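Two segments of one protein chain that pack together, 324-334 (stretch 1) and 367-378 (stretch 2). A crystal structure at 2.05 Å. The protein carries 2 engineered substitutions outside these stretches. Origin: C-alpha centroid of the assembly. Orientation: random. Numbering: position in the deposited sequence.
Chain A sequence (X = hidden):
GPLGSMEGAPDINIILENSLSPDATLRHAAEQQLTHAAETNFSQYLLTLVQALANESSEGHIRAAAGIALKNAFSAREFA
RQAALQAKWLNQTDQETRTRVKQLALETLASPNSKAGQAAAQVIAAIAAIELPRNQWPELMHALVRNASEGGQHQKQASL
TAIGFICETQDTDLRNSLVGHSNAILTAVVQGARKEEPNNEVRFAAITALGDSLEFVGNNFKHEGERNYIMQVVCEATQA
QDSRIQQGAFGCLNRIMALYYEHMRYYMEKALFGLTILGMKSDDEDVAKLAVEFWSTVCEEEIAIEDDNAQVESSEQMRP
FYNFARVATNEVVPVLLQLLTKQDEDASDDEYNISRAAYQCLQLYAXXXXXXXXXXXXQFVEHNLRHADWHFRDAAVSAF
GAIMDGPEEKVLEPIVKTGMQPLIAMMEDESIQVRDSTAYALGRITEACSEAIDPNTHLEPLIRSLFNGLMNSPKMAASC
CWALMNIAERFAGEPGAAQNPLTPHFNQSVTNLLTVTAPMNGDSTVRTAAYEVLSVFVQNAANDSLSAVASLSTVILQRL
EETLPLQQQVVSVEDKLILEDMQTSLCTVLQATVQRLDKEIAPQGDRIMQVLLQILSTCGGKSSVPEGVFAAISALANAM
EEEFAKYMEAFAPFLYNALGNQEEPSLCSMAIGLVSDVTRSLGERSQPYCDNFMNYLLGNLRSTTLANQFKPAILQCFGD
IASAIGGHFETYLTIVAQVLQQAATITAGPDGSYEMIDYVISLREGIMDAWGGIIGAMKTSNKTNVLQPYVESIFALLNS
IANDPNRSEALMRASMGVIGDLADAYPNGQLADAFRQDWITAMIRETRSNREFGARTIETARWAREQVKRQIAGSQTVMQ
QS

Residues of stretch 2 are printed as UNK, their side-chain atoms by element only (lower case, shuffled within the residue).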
# COMPACT_ATOMS: atom_id res chain seq x y z
N PHE A 324 16.94 0.78 21.51
CA PHE A 324 16.06 0.14 22.48
C PHE A 324 15.95 -1.37 22.26
O PHE A 324 16.12 -2.15 23.20
CB PHE A 324 14.66 0.76 22.43
CG PHE A 324 14.58 2.13 23.04
CD1 PHE A 324 15.45 2.51 24.04
CD2 PHE A 324 13.63 3.03 22.61
CE1 PHE A 324 15.38 3.77 24.60
CE2 PHE A 324 13.55 4.29 23.16
CZ PHE A 324 14.42 4.66 24.16
N ALA A 325 15.67 -1.75 21.02
CA ALA A 325 15.49 -3.15 20.67
C ALA A 325 16.76 -3.97 20.91
O ALA A 325 16.69 -5.08 21.43
CB ALA A 325 15.06 -3.27 19.22
N ARG A 326 17.90 -3.40 20.54
CA ARG A 326 19.19 -4.06 20.72
C ARG A 326 19.45 -4.36 22.19
O ARG A 326 19.78 -5.49 22.56
CB ARG A 326 20.31 -3.19 20.15
CG ARG A 326 21.68 -3.84 20.17
CD ARG A 326 22.75 -2.87 19.68
NE ARG A 326 24.07 -3.50 19.59
CZ ARG A 326 24.90 -3.63 20.62
NH1 ARG A 326 24.55 -3.18 21.82
NH2 ARG A 326 26.07 -4.22 20.45
N VAL A 327 19.28 -3.34 23.03
CA VAL A 327 19.45 -3.48 24.47
C VAL A 327 18.47 -4.50 25.06
O VAL A 327 18.83 -5.27 25.95
CB VAL A 327 19.26 -2.12 25.18
CG1 VAL A 327 19.22 -2.29 26.69
CG2 VAL A 327 20.37 -1.15 24.77
N ALA A 328 17.25 -4.51 24.55
CA ALA A 328 16.18 -5.32 25.11
C ALA A 328 16.17 -6.76 24.61
O ALA A 328 15.37 -7.58 25.08
CB ALA A 328 14.84 -4.68 24.83
N THR A 329 17.07 -7.07 23.68
CA THR A 329 17.10 -8.37 23.00
C THR A 329 17.01 -9.57 23.94
O THR A 329 16.17 -10.45 23.77
CB THR A 329 18.38 -8.52 22.15
OG1 THR A 329 18.40 -7.51 21.14
CG2 THR A 329 18.42 -9.89 21.50
N ASN A 330 17.89 -9.60 24.95
CA ASN A 330 17.99 -10.75 25.84
C ASN A 330 16.76 -10.99 26.71
O ASN A 330 16.58 -12.07 27.26
CB ASN A 330 19.22 -10.60 26.74
CG ASN A 330 20.52 -10.77 25.98
OD1 ASN A 330 20.55 -11.36 24.91
ND2 ASN A 330 21.60 -10.25 26.55
N GLU A 331 15.90 -9.98 26.82
CA GLU A 331 14.70 -10.11 27.63
C GLU A 331 13.45 -10.35 26.78
O GLU A 331 12.61 -11.19 27.12
CB GLU A 331 14.50 -8.86 28.50
CG GLU A 331 15.71 -8.49 29.35
CD GLU A 331 15.96 -9.45 30.49
OE1 GLU A 331 15.10 -10.32 30.75
OE2 GLU A 331 17.03 -9.34 31.14
N VAL A 332 13.35 -9.63 25.68
CA VAL A 332 12.13 -9.63 24.87
C VAL A 332 12.06 -10.79 23.87
O VAL A 332 11.02 -11.42 23.72
CB VAL A 332 11.99 -8.30 24.10
CG1 VAL A 332 10.79 -8.33 23.16
CG2 VAL A 332 11.87 -7.14 25.08
N VAL A 333 13.17 -11.07 23.20
CA VAL A 333 13.19 -12.11 22.17
C VAL A 333 12.86 -13.51 22.71
O VAL A 333 12.07 -14.23 22.10
CB VAL A 333 14.56 -12.15 21.43
CG1 VAL A 333 14.63 -13.35 20.50
CG2 VAL A 333 14.78 -10.86 20.65
N PRO A 334 13.46 -13.91 23.85
CA PRO A 334 13.04 -15.21 24.39
C PRO A 334 11.54 -15.29 24.69
O PRO A 334 10.95 -16.37 24.56
CB PRO A 334 13.85 -15.34 25.68
CG PRO A 334 15.08 -14.57 25.41
CD PRO A 334 14.63 -13.39 24.59
N UNK A 367 15.28 -7.36 11.77
CA UNK A 367 15.63 -6.22 10.93
C UNK A 367 16.23 -5.10 11.77
O UNK A 367 17.15 -4.41 11.35
c UNK A 367 14.41 -5.71 10.16
c UNK A 367 13.85 -6.68 9.13
c UNK A 367 12.58 -6.17 8.47
n UNK A 367 11.56 -7.01 8.43
o UNK A 367 12.52 -5.03 8.01
N UNK A 368 15.69 -4.95 12.98
CA UNK A 368 16.06 -3.84 13.85
C UNK A 368 17.44 -4.01 14.50
O UNK A 368 18.17 -3.04 14.66
c UNK A 368 15.00 -3.65 14.93
N UNK A 369 17.79 -5.24 14.87
CA UNK A 369 19.02 -5.45 15.64
C UNK A 369 20.06 -6.30 14.92
O UNK A 369 21.20 -6.40 15.36
c UNK A 369 18.46 -7.60 16.84
c UNK A 369 17.52 -5.43 17.66
c UNK A 369 18.71 -6.10 17.00
N UNK A 370 19.65 -6.93 13.82
CA UNK A 370 20.57 -7.72 13.02
C UNK A 370 21.12 -8.96 13.72
O UNK A 370 20.37 -9.78 14.24
N UNK A 371 22.44 -9.08 13.72
CA UNK A 371 23.12 -10.28 14.21
C UNK A 371 22.94 -10.52 15.71
O UNK A 371 23.11 -11.64 16.19
o UNK A 371 24.84 -10.14 12.50
c UNK A 371 24.62 -10.20 13.90
N UNK A 372 22.59 -9.47 16.44
CA UNK A 372 22.40 -9.56 17.89
C UNK A 372 21.30 -10.56 18.25
O UNK A 372 21.33 -11.17 19.32
c UNK A 372 21.95 -8.24 20.01
o UNK A 372 23.07 -7.23 18.13
c UNK A 372 22.05 -8.17 18.49
N UNK A 373 20.34 -10.73 17.35
CA UNK A 373 19.18 -11.59 17.61
C UNK A 373 19.50 -13.08 17.44
O UNK A 373 18.75 -13.94 17.89
c UNK A 373 16.68 -11.70 17.28
c UNK A 373 18.01 -11.24 16.68
c UNK A 373 18.22 -11.83 15.29
c UNK A 373 15.47 -11.28 16.48
N UNK A 374 20.63 -13.38 16.80
CA UNK A 374 20.93 -14.75 16.40
C UNK A 374 21.18 -15.74 17.55
O UNK A 374 20.62 -16.84 17.55
c UNK A 374 22.91 -13.93 13.17
c UNK A 374 22.67 -16.19 15.27
c UNK A 374 22.14 -14.77 15.44
c UNK A 374 21.74 -14.18 14.09
N UNK A 375 22.01 -15.37 18.55
CA UNK A 375 22.24 -16.36 19.62
C UNK A 375 20.99 -16.80 20.40
O UNK A 375 20.86 -18.00 20.66
c UNK A 375 23.24 -15.66 20.54
c UNK A 375 23.95 -14.70 19.67
c UNK A 375 22.92 -14.21 18.70
N UNK A 376 20.08 -15.87 20.78
CA UNK A 376 18.92 -16.40 21.51
C UNK A 376 17.97 -17.22 20.63
O UNK A 376 17.32 -18.13 21.14
c UNK A 376 18.22 -15.13 22.02
c UNK A 376 20.08 -14.40 20.76
c UNK A 376 18.67 -14.05 21.10
N UNK A 377 17.90 -16.90 19.34
CA UNK A 377 17.03 -17.64 18.43
C UNK A 377 17.60 -19.02 18.14
O UNK A 377 16.87 -20.02 18.17
c UNK A 377 16.81 -16.87 17.11
c UNK A 377 16.07 -15.57 17.37
c UNK A 377 16.05 -17.73 16.12
N UNK A 378 18.89 -19.08 17.86
CA UNK A 378 19.56 -20.35 17.57
C UNK A 378 19.50 -21.28 18.78
O UNK A 378 19.31 -22.49 18.62
c UNK A 378 21.02 -20.12 17.14
c UNK A 378 21.06 -19.48 15.75
c UNK A 378 20.23 -20.21 14.72
c UNK A 378 21.79 -21.43 17.11

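Position 367 carries three carbons in a row, the third bearing one oxygen and one nitrogen: a carboxamide on a two-carbon stem, Q367. It stays out of reach of stretch 1.

Position 368 has a single carbon, its CB, pointing toward the other helix and lying 4.3 Å from A325 CB. That is A368, a methyl against a methyl.

At 369 one carbon carries two more, a fork at the first atom with no heteroatom. One branch tip sits 3.6 Å from A325 CB and 3.5 Å from R326 N. This is V369, chi1 m; the atom closest to A325 CB and to R326 N is CG1. Its CA lies 5.3 Å from the CA of R326.

Position 370 has no side-chain atoms, and its phi of 65° by itself favours glycine: G370, the first residue to leave helical geometry.

Position 371 shows one carbon and then one oxygen, a hydroxymethyl group far from stretch 1. It is S371.

At 372 one carbon carries an oxygen and a carbon. The terminal carbon is 3.8 Å from T329 OG1, while the oxygen is 4.1 Å from R326 NE. This is T372, and these atoms are CG2 and OG1.

Position 373 has four carbons, forked at the first, with one arm two carbons long; an arm carbon lies 4.0 Å from V333 CG2. The residue is I373, and that carbon is CG1.

Position 374 repeats the same forked four-carbon pattern, but its CA-to-CB bond points away. This is I374, buried and not in contact with stretch 1.

At 375 three carbons close a ring onto the backbone N. The CA-to-CB bond of P375 points sideways, and it makes no contact.

Position 376 has the same ring, and its CA-to-CB bond points toward stretch 1, with one carbon 4.1 Å from V333 CG1 and 4.2 Å from T329 CG2. This is P376, and the carbon is CG.

At 377 one carbon carries two, and a tip reaches 4.1 Å from V333 CG1: V377, through CG2.

Position 378, four carbons forked at the first with one two-carbon arm, is I378, beyond reach.

The contact works by shape, with no hydrogen bond crossing it. A325, T329 and V333, spaced four apart, direct their CA-to-CB bonds toward stretch 2. A325 meets the end of one helix; V333 meets I373 at the end of the 3-10 segment, and P376 and V377 in the helix that follows, whose axis lies 18° from that of stretch 1. Between them, T329 OG1 lies 3.0 Å from A325 O and 2.8 Å from R326 O, so its hydroxyl has acceptors within its own helix while CG2 packs near P376.

Stretch 2 367-378: QAVGSTIIPPVI
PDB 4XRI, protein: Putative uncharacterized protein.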